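Local coordinates for rhamnose ABC transporter, rhamnose-binding protein (Actinomyces odontolyticus ATCC 17982, PDB 5BQ3) that probably binds a carbohydrate, likely rhamnose, as the extracytoplasmic solute-binding component of a sugar ABC transporter, at residues I290-F298 against T307-V315. Numbering follows the deposited sequence.
Sequences IKGEVGEKF and TIGENKTVV
E296 OE1 takes backbone N-H groups from both G292 and E293, at 2.8 Å from G292 N, which meets it nearly along the C-O bond, while E293 N approaches from the anti side, 30° out of the carboxylate plane. K291 N adds weak bonds to both carboxylate oxygens. The carboxylate thereby ties E296 to the N-H groups of residues 291-293, across the type II beta turn from E293 to E296, and I308 of 307-315 sets CB and CG2 against E293 O in this turn. The hairpin of strands 297-299 and 305-307 leads from here to the edge strand 313-315 of the six-stranded parallel sheet, in a periplasmic binding protein fold. Two backbone bonds, both made by I308, join the segments: G295 N donates to I308 O (2.8 Å), and I308 N reaches E296 O almost straight, with an N-H...O angle of 170°. Beyond them K297 and T307 form a non-hydrogen-bonded antiparallel pair, with K297 CG 3.4 Å from T307 OG1; the lysine's NZ makes a salt bridge to E305. With CG1 beside its backbone N (chi1 -59°), I308 carries CD1 to E296 CB and to I290 CD1, both within 3.8 Å. An alanine in place of E296 would remove the carboxylate, and would probably leave the N-H groups of G292 and E293 without their shared acceptor and the turn packed against I308 less firmly set. V294 lays both methyls against G309 O, CG2 at 3.4 Å. The F298 ring, which also touches V277 and A281 of helix 271-287, turns its edge to V314, where CZ lies 3.8 Å from V314 CG1.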
loop_
_atom_site.group_PDB
_atom_site.type_symbol
_atom_site.label_atom_id
_atom_site.label_comp_id
_atom_site.label_asym_id
_atom_site.label_seq_id
_atom_site.Cartn_x
_atom_site.Cartn_y
_atom_site.Cartn_z
ATOM N N ILE A 290 -19.348 12.287 -11.066
ATOM C CA ILE A 290 -19.036 12.736 -9.704
ATOM C C ILE A 290 -18.262 14.060 -9.759
ATOM O O ILE A 290 -17.471 14.280 -10.680
ATOM C CB ILE A 290 -18.272 11.667 -8.864
ATOM C CG1 ILE A 290 -17.033 11.114 -9.606
ATOM C CG2 ILE A 290 -19.208 10.548 -8.404
ATOM C CD1 ILE A 290 -15.896 10.616 -8.730
ATOM N N LYS A 291 -18.495 14.928 -8.766
ATOM C CA LYS A 291 -17.829 16.228 -8.640
ATOM C C LYS A 291 -16.525 16.089 -7.840
ATOM O O LYS A 291 -15.647 16.951 -7.928
ATOM C CB LYS A 291 -18.766 17.253 -7.967
ATOM C CG LYS A 291 -20.015 17.593 -8.776
ATOM C CD LYS A 291 -21.071 18.255 -7.907
ATOM C CE LYS A 291 -22.368 18.484 -8.641
ATOM N NZ LYS A 291 -23.412 19.053 -7.747
ATOM N N GLY A 292 -16.418 14.999 -7.081
ATOM C CA GLY A 292 -15.273 14.695 -6.228
ATOM C C GLY A 292 -15.509 15.081 -4.782
ATOM O O GLY A 292 -14.553 15.295 -4.032
ATOM N N GLU A 293 -16.793 15.164 -4.388
ATOM C CA GLU A 293 -17.238 15.539 -3.047
ATOM C C GLU A 293 -17.344 14.325 -2.120
ATOM O O GLU A 293 -17.515 13.196 -2.585
ATOM C CB GLU A 293 -18.595 16.259 -3.122
ATOM C CG GLU A 293 -18.500 17.689 -3.632
ATOM C CD GLU A 293 -19.778 18.296 -4.179
ATOM O OE1 GLU A 293 -20.882 17.865 -3.767
ATOM O OE2 GLU A 293 -19.673 19.229 -5.008
ATOM N N VAL A 294 -17.254 14.576 -0.800
ATOM C CA VAL A 294 -17.333 13.566 0.260
ATOM C C VAL A 294 -18.768 13.020 0.317
ATOM O O VAL A 294 -19.721 13.795 0.434
ATOM C CB VAL A 294 -16.863 14.140 1.631
ATOM C CG1 VAL A 294 -16.933 13.087 2.735
ATOM C CG2 VAL A 294 -15.449 14.724 1.536
ATOM N N GLY A 295 -18.894 11.701 0.196
ATOM C CA GLY A 295 -20.179 11.006 0.219
ATOM C C GLY A 295 -20.639 10.466 -1.121
ATOM O O GLY A 295 -21.528 9.609 -1.165
ATOM N N GLU A 296 -20.051 10.971 -2.226
ATOM C CA GLU A 296 -20.372 10.555 -3.594
ATOM C C GLU A 296 -19.901 9.122 -3.866
ATOM O O GLU A 296 -18.948 8.651 -3.240
ATOM C CB GLU A 296 -19.753 11.514 -4.624
ATOM C CG GLU A 296 -20.482 12.841 -4.761
ATOM C CD GLU A 296 -20.026 13.701 -5.925
ATOM O OE1 GLU A 296 -18.821 14.034 -5.988
ATOM O OE2 GLU A 296 -20.884 14.063 -6.763
ATOM N N LYS A 297 -20.577 8.437 -4.803
ATOM C CA LYS A 297 -20.282 7.055 -5.181
ATOM C C LYS A 297 -20.009 6.916 -6.673
ATOM O O LYS A 297 -20.654 7.580 -7.490
ATOM C CB LYS A 297 -21.438 6.128 -4.788
ATOM C CG LYS A 297 -21.533 5.851 -3.294
ATOM C CD LYS A 297 -22.696 4.928 -2.965
ATOM C CE LYS A 297 -22.348 3.472 -3.112
ATOM N NZ LYS A 297 -23.576 2.644 -3.230
ATOM N N PHE A 298 -19.068 6.022 -7.022
ATOM C CA PHE A 298 -18.681 5.711 -8.399
ATOM C C PHE A 298 -18.453 4.203 -8.554
ATOM O O PHE A 298 -18.048 3.545 -7.594
ATOM C CB PHE A 298 -17.431 6.515 -8.823
ATOM C CG PHE A 298 -16.120 6.113 -8.182
ATOM C CD1 PHE A 298 -15.755 6.611 -6.938
ATOM C CD2 PHE A 298 -15.234 5.270 -8.843
ATOM C CE1 PHE A 298 -14.542 6.245 -6.353
ATOM C CE2 PHE A 298 -14.026 4.897 -8.252
ATOM C CZ PHE A 298 -13.685 5.393 -7.016
ATOM N N THR A 307 -17.112 4.606 -2.281
ATOM C CA THR A 307 -17.552 5.895 -1.739
ATOM C C THR A 307 -16.336 6.796 -1.467
ATOM O O THR A 307 -15.306 6.320 -0.980
ATOM C CB THR A 307 -18.411 5.681 -0.468
ATOM O OG1 THR A 307 -19.517 4.841 -0.786
ATOM C CG2 THR A 307 -18.956 6.983 0.119
ATOM N N ILE A 308 -16.472 8.099 -1.781
ATOM C CA ILE A 308 -15.450 9.113 -1.520
ATOM C C ILE A 308 -15.599 9.515 -0.048
ATOM O O ILE A 308 -16.642 10.042 0.349
ATOM C CB ILE A 308 -15.555 10.321 -2.500
ATOM C CG1 ILE A 308 -15.395 9.868 -3.968
ATOM C CG2 ILE A 308 -14.538 11.417 -2.146
ATOM C CD1 ILE A 308 -16.115 10.713 -4.980
ATOM N N GLY A 309 -14.578 9.210 0.743
ATOM C CA GLY A 309 -14.551 9.508 2.170
ATOM C C GLY A 309 -13.988 10.877 2.483
ATOM O O GLY A 309 -13.905 11.735 1.600
ATOM N N GLU A 310 -13.598 11.086 3.753
ATOM C CA GLU A 310 -13.026 12.343 4.248
ATOM C C GLU A 310 -11.670 12.625 3.574
ATOM O O GLU A 310 -10.925 11.691 3.264
ATOM C CB GLU A 310 -12.901 12.347 5.790
ATOM C CG GLU A 310 -12.061 11.225 6.391
ATOM C CD GLU A 310 -12.822 9.971 6.785
ATOM O OE1 GLU A 310 -13.350 9.280 5.883
ATOM O OE2 GLU A 310 -12.856 9.658 7.998
ATOM N N ASN A 311 -11.388 13.926 3.326
ATOM C CA ASN A 311 -10.187 14.467 2.668
ATOM C C ASN A 311 -10.074 13.925 1.216
ATOM O O ASN A 311 -8.968 13.665 0.728
ATOM C CB ASN A 311 -8.912 14.187 3.501
ATOM C CG ASN A 311 -7.721 15.049 3.151
ATOM O OD1 ASN A 311 -7.783 16.287 3.162
ATOM N ND2 ASN A 311 -6.596 14.409 2.860
ATOM N N LYS A 312 -11.243 13.772 0.532
ATOM C CA LYS A 312 -11.406 13.276 -0.848
ATOM C C LYS A 312 -10.624 11.957 -1.075
ATOM O O LYS A 312 -9.974 11.789 -2.110
ATOM C CB LYS A 312 -10.972 14.352 -1.867
ATOM C CG LYS A 312 -11.813 15.617 -1.854
ATOM C CD LYS A 312 -11.202 16.671 -2.755
ATOM C CE LYS A 312 -12.013 17.937 -2.778
ATOM N NZ LYS A 312 -11.417 18.935 -3.697
ATOM N N THR A 313 -10.685 11.032 -0.092
ATOM C CA THR A 313 -9.956 9.762 -0.123
ATOM C C THR A 313 -10.898 8.574 -0.364
ATOM O O THR A 313 -11.934 8.457 0.286
ATOM C CB THR A 313 -9.137 9.589 1.179
ATOM O OG1 THR A 313 -8.291 10.726 1.350
ATOM C CG2 THR A 313 -8.275 8.324 1.183
ATOM N N VAL A 314 -10.493 7.682 -1.288
ATOM C CA VAL A 314 -11.183 6.440 -1.658
ATOM C C VAL A 314 -10.283 5.263 -1.246
ATOM O O VAL A 314 -9.107 5.245 -1.609
ATOM C CB VAL A 314 -11.540 6.394 -3.174
ATOM C CG1 VAL A 314 -12.269 5.102 -3.537
ATOM C CG2 VAL A 314 -12.357 7.615 -3.598
ATOM N N VAL A 315 -10.820 4.302 -0.476
ATOM C CA VAL A 315 -10.060 3.125 -0.034
ATOM C C VAL A 315 -10.434 1.942 -0.946
ATOM O O VAL A 315 -11.619 1.657 -1.135
ATOM C CB VAL A 315 -10.261 2.806 1.480
ATOM C CG1 VAL A 315 -9.479 1.565 1.901
ATOM C CG2 VAL A 315 -9.870 3.992 2.354
HETATM O O HOH W 1 -12.757 17.017 -5.999
#